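Long-range contact in capsular polysaccharide export system protein KpsC (Thermosulfurimonas dismutans, PDB 6MGB), which transfers Kdo in beta(2,4) linkage, probably from a CMP-activated donor, while building the glycolipid anchor of bacterial capsules: residues A[247-255]-A[289-297]. Numbering follows the deposited sequence.
Sequences SQMGFEGLM and LLELFAAAY. With C5P (cytidine-5'-monophosphate), chain D.
With CG anti to the backbone N, F251 sends its ring from helix 248-255 into the hole formed by L289, L292, F293 and Y297, a knob-into-hole fit. M255 instead keeps CG beside its backbone N and extends at chi2, which carries SD over one face of the Y297 ring, 4.5 Å from its centroid; the bend at chi3 (58°) then turns CE to 3.6 Å from F293 CE1, an oblique Met-aromatic contact made chiefly through the methyl. F251 CE1 lies 3.5 Å from L292 CD2, while the F251 and Y297 rings meet obliquely, planes 43° apart, with CE2 of F251 3.3 Å from CE1 of Y297. An alanine in place of F251 would probably leave a gap among the four residues of the hole and the Y297 ring less firmly fixed.

The polar end of Y297 reaches the nucleotide site indirectly. A water bonds Y297 OH at 2.6 Å and donates to E252 OE2; E252 OE1 in turn accepts from O2' of CMP at 2.9 Å. Q248 NE2 gives Y297 OH only a weak bond, its stronger partner being F76 O. At the helix start, S247 OG accepts the capping bond from M249 N and donates to the phosphate. Q248 N points almost straight at O3P of CMP (2.8 Å), so the N-terminal end of the helix faces the anion.

The axes of segments 248-255 and 289-297 approach to 11.0 Å and cross at -133°. Helix 248-255 follows strand 241-244 of the parallel sheet in this GT-B-clan protein; helix 289-299, flanked by helices 107-114 and 120-135, leads into strand 302-305 of the mixed sheet, so the contact joins elements adjoining the two sheets.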
# COMPACT_ATOMS: atom_id res chain seq x y z
N SER A 247 2.60 6.51 -3.92
CA SER A 247 2.38 5.14 -4.35
C SER A 247 3.08 4.15 -3.42
O SER A 247 4.16 4.40 -2.89
CB SER A 247 2.89 4.94 -5.78
OG SER A 247 2.80 3.59 -6.17
N GLN A 248 2.44 2.98 -3.24
CA GLN A 248 3.09 1.89 -2.53
C GLN A 248 4.37 1.46 -3.23
O GLN A 248 5.28 0.91 -2.59
CB GLN A 248 2.14 0.70 -2.40
CG GLN A 248 2.76 -0.53 -1.73
CD GLN A 248 1.80 -1.69 -1.65
OE1 GLN A 248 0.58 -1.52 -1.69
NE2 GLN A 248 2.34 -2.90 -1.53
N MET A 249 4.47 1.69 -4.54
CA MET A 249 5.68 1.32 -5.26
C MET A 249 6.89 2.10 -4.76
O MET A 249 8.02 1.64 -4.95
CB MET A 249 5.48 1.55 -6.76
CG MET A 249 6.61 1.04 -7.63
SD MET A 249 6.16 0.98 -9.38
CE MET A 249 7.72 0.52 -10.12
N GLY A 250 6.68 3.25 -4.13
CA GLY A 250 7.78 3.95 -3.49
C GLY A 250 8.39 3.15 -2.35
O GLY A 250 9.61 3.14 -2.17
N PHE A 251 7.55 2.47 -1.57
CA PHE A 251 8.07 1.63 -0.51
C PHE A 251 8.76 0.39 -1.08
O PHE A 251 9.77 -0.06 -0.53
CB PHE A 251 6.95 1.22 0.45
CG PHE A 251 7.45 0.49 1.66
CD1 PHE A 251 8.27 1.13 2.58
CD2 PHE A 251 7.10 -0.83 1.89
CE1 PHE A 251 8.73 0.47 3.70
CE2 PHE A 251 7.56 -1.50 3.01
CZ PHE A 251 8.38 -0.85 3.91
N GLU A 252 8.23 -0.16 -2.17
CA GLU A 252 8.90 -1.28 -2.82
C GLU A 252 10.29 -0.87 -3.30
O GLU A 252 11.23 -1.66 -3.23
CB GLU A 252 8.05 -1.79 -3.98
CG GLU A 252 6.76 -2.46 -3.51
CD GLU A 252 5.88 -2.93 -4.65
OE1 GLU A 252 6.17 -2.60 -5.81
OE2 GLU A 252 4.90 -3.65 -4.36
N GLY A 253 10.43 0.37 -3.76
CA GLY A 253 11.75 0.88 -4.09
C GLY A 253 12.62 1.06 -2.85
O GLY A 253 13.81 0.74 -2.87
N LEU A 254 12.04 1.58 -1.77
CA LEU A 254 12.78 1.72 -0.52
C LEU A 254 13.28 0.37 -0.03
O LEU A 254 14.41 0.26 0.46
CB LEU A 254 11.90 2.39 0.53
CG LEU A 254 12.57 3.19 1.65
CD1 LEU A 254 13.29 4.41 1.10
CD2 LEU A 254 11.54 3.60 2.68
N MET A 255 12.46 -0.67 -0.15
CA MET A 255 12.86 -2.00 0.28
C MET A 255 14.07 -2.50 -0.50
O MET A 255 14.83 -3.34 -0.00
CB MET A 255 11.69 -2.97 0.12
CG MET A 255 10.57 -2.74 1.13
SD MET A 255 9.02 -3.54 0.68
CE MET A 255 9.54 -5.25 0.56
N LEU A 289 14.86 0.98 7.76
CA LEU A 289 14.07 0.29 6.75
C LEU A 289 13.54 -1.03 7.29
O LEU A 289 12.36 -1.37 7.12
CB LEU A 289 14.91 0.06 5.49
CG LEU A 289 14.22 -0.53 4.24
CD1 LEU A 289 14.06 -2.04 4.32
CD2 LEU A 289 12.87 0.13 3.99
N LEU A 290 14.41 -1.80 7.96
CA LEU A 290 13.98 -3.08 8.50
C LEU A 290 12.85 -2.90 9.51
O LEU A 290 11.89 -3.67 9.52
CB LEU A 290 15.17 -3.80 9.14
CG LEU A 290 14.91 -5.25 9.56
CD1 LEU A 290 14.64 -6.12 8.34
CD2 LEU A 290 16.10 -5.80 10.34
N GLU A 291 12.95 -1.88 10.37
CA GLU A 291 11.90 -1.64 11.35
C GLU A 291 10.60 -1.24 10.67
O GLU A 291 9.52 -1.73 11.02
CB GLU A 291 12.34 -0.57 12.34
CG GLU A 291 13.41 -1.03 13.32
CD GLU A 291 13.93 0.10 14.19
OE1 GLU A 291 13.77 1.28 13.81
OE2 GLU A 291 14.50 -0.19 15.26
N LEU A 292 10.68 -0.33 9.69
CA LEU A 292 9.49 0.08 8.95
C LEU A 292 8.85 -1.12 8.25
O LEU A 292 7.63 -1.31 8.30
CB LEU A 292 9.87 1.16 7.94
CG LEU A 292 8.77 1.69 7.01
CD1 LEU A 292 7.54 2.10 7.78
CD2 LEU A 292 9.32 2.86 6.21
N PHE A 293 9.67 -1.94 7.60
CA PHE A 293 9.16 -3.13 6.92
C PHE A 293 8.52 -4.10 7.91
O PHE A 293 7.45 -4.66 7.63
CB PHE A 293 10.30 -3.81 6.16
CG PHE A 293 9.94 -5.16 5.61
CD1 PHE A 293 9.27 -5.27 4.40
CD2 PHE A 293 10.28 -6.31 6.29
CE1 PHE A 293 8.94 -6.51 3.89
CE2 PHE A 293 9.95 -7.56 5.78
CZ PHE A 293 9.28 -7.65 4.59
N ALA A 294 9.14 -4.30 9.07
CA ALA A 294 8.60 -5.24 10.05
C ALA A 294 7.20 -4.84 10.48
O ALA A 294 6.28 -5.67 10.49
CB ALA A 294 9.53 -5.33 11.26
N ALA A 295 7.01 -3.57 10.84
CA ALA A 295 5.69 -3.12 11.26
C ALA A 295 4.70 -3.14 10.09
O ALA A 295 3.57 -3.61 10.24
CB ALA A 295 5.78 -1.71 11.85
N ALA A 296 5.12 -2.64 8.93
CA ALA A 296 4.18 -2.42 7.84
C ALA A 296 3.76 -3.74 7.18
O ALA A 296 2.59 -3.91 6.82
CB ALA A 296 4.78 -1.48 6.80
N TYR A 297 4.70 -4.67 7.01
CA TYR A 297 4.42 -5.89 6.26
C TYR A 297 4.20 -7.12 7.14
O TYR A 297 3.43 -8.01 6.76
CB TYR A 297 5.55 -6.18 5.27
CG TYR A 297 5.38 -5.51 3.91
CD1 TYR A 297 5.10 -4.15 3.81
CD2 TYR A 297 5.52 -6.24 2.73
CE1 TYR A 297 4.95 -3.54 2.58
CE2 TYR A 297 5.37 -5.63 1.49
CZ TYR A 297 5.09 -4.29 1.42
OH TYR A 297 4.94 -3.67 0.20
O3P C5P D . -0.15 2.43 -4.27
P C5P D . -0.43 2.11 -5.72
O1P C5P D . 0.00 3.30 -6.58
O2P C5P D . -1.84 1.72 -6.12
O5' C5P D . 0.53 0.90 -6.08
C5' C5P D . 0.17 -0.44 -5.81
C4' C5P D . 1.20 -1.39 -6.37
O4' C5P D . 1.08 -1.42 -7.82
C3' C5P D . 2.65 -1.00 -6.12
O3' C5P D . 3.12 -1.42 -4.86
C2' C5P D . 3.38 -1.66 -7.29
O2' C5P D . 3.63 -3.03 -7.03
C1' C5P D . 2.36 -1.53 -8.41
N1 C5P D . 2.59 -0.33 -9.25
C2 C5P D . 3.26 -0.45 -10.58
N3 C5P D . 3.49 0.78 -11.42
C4 C5P D . 3.05 2.09 -10.95
C5 C5P D . 2.38 2.21 -9.62
C6 C5P D . 2.15 0.98 -8.78
O2 C5P D . 3.62 -1.51 -10.96
N4 C5P D . 3.27 3.28 -11.76
O HOH W 1 5.39 -5.11 -1.91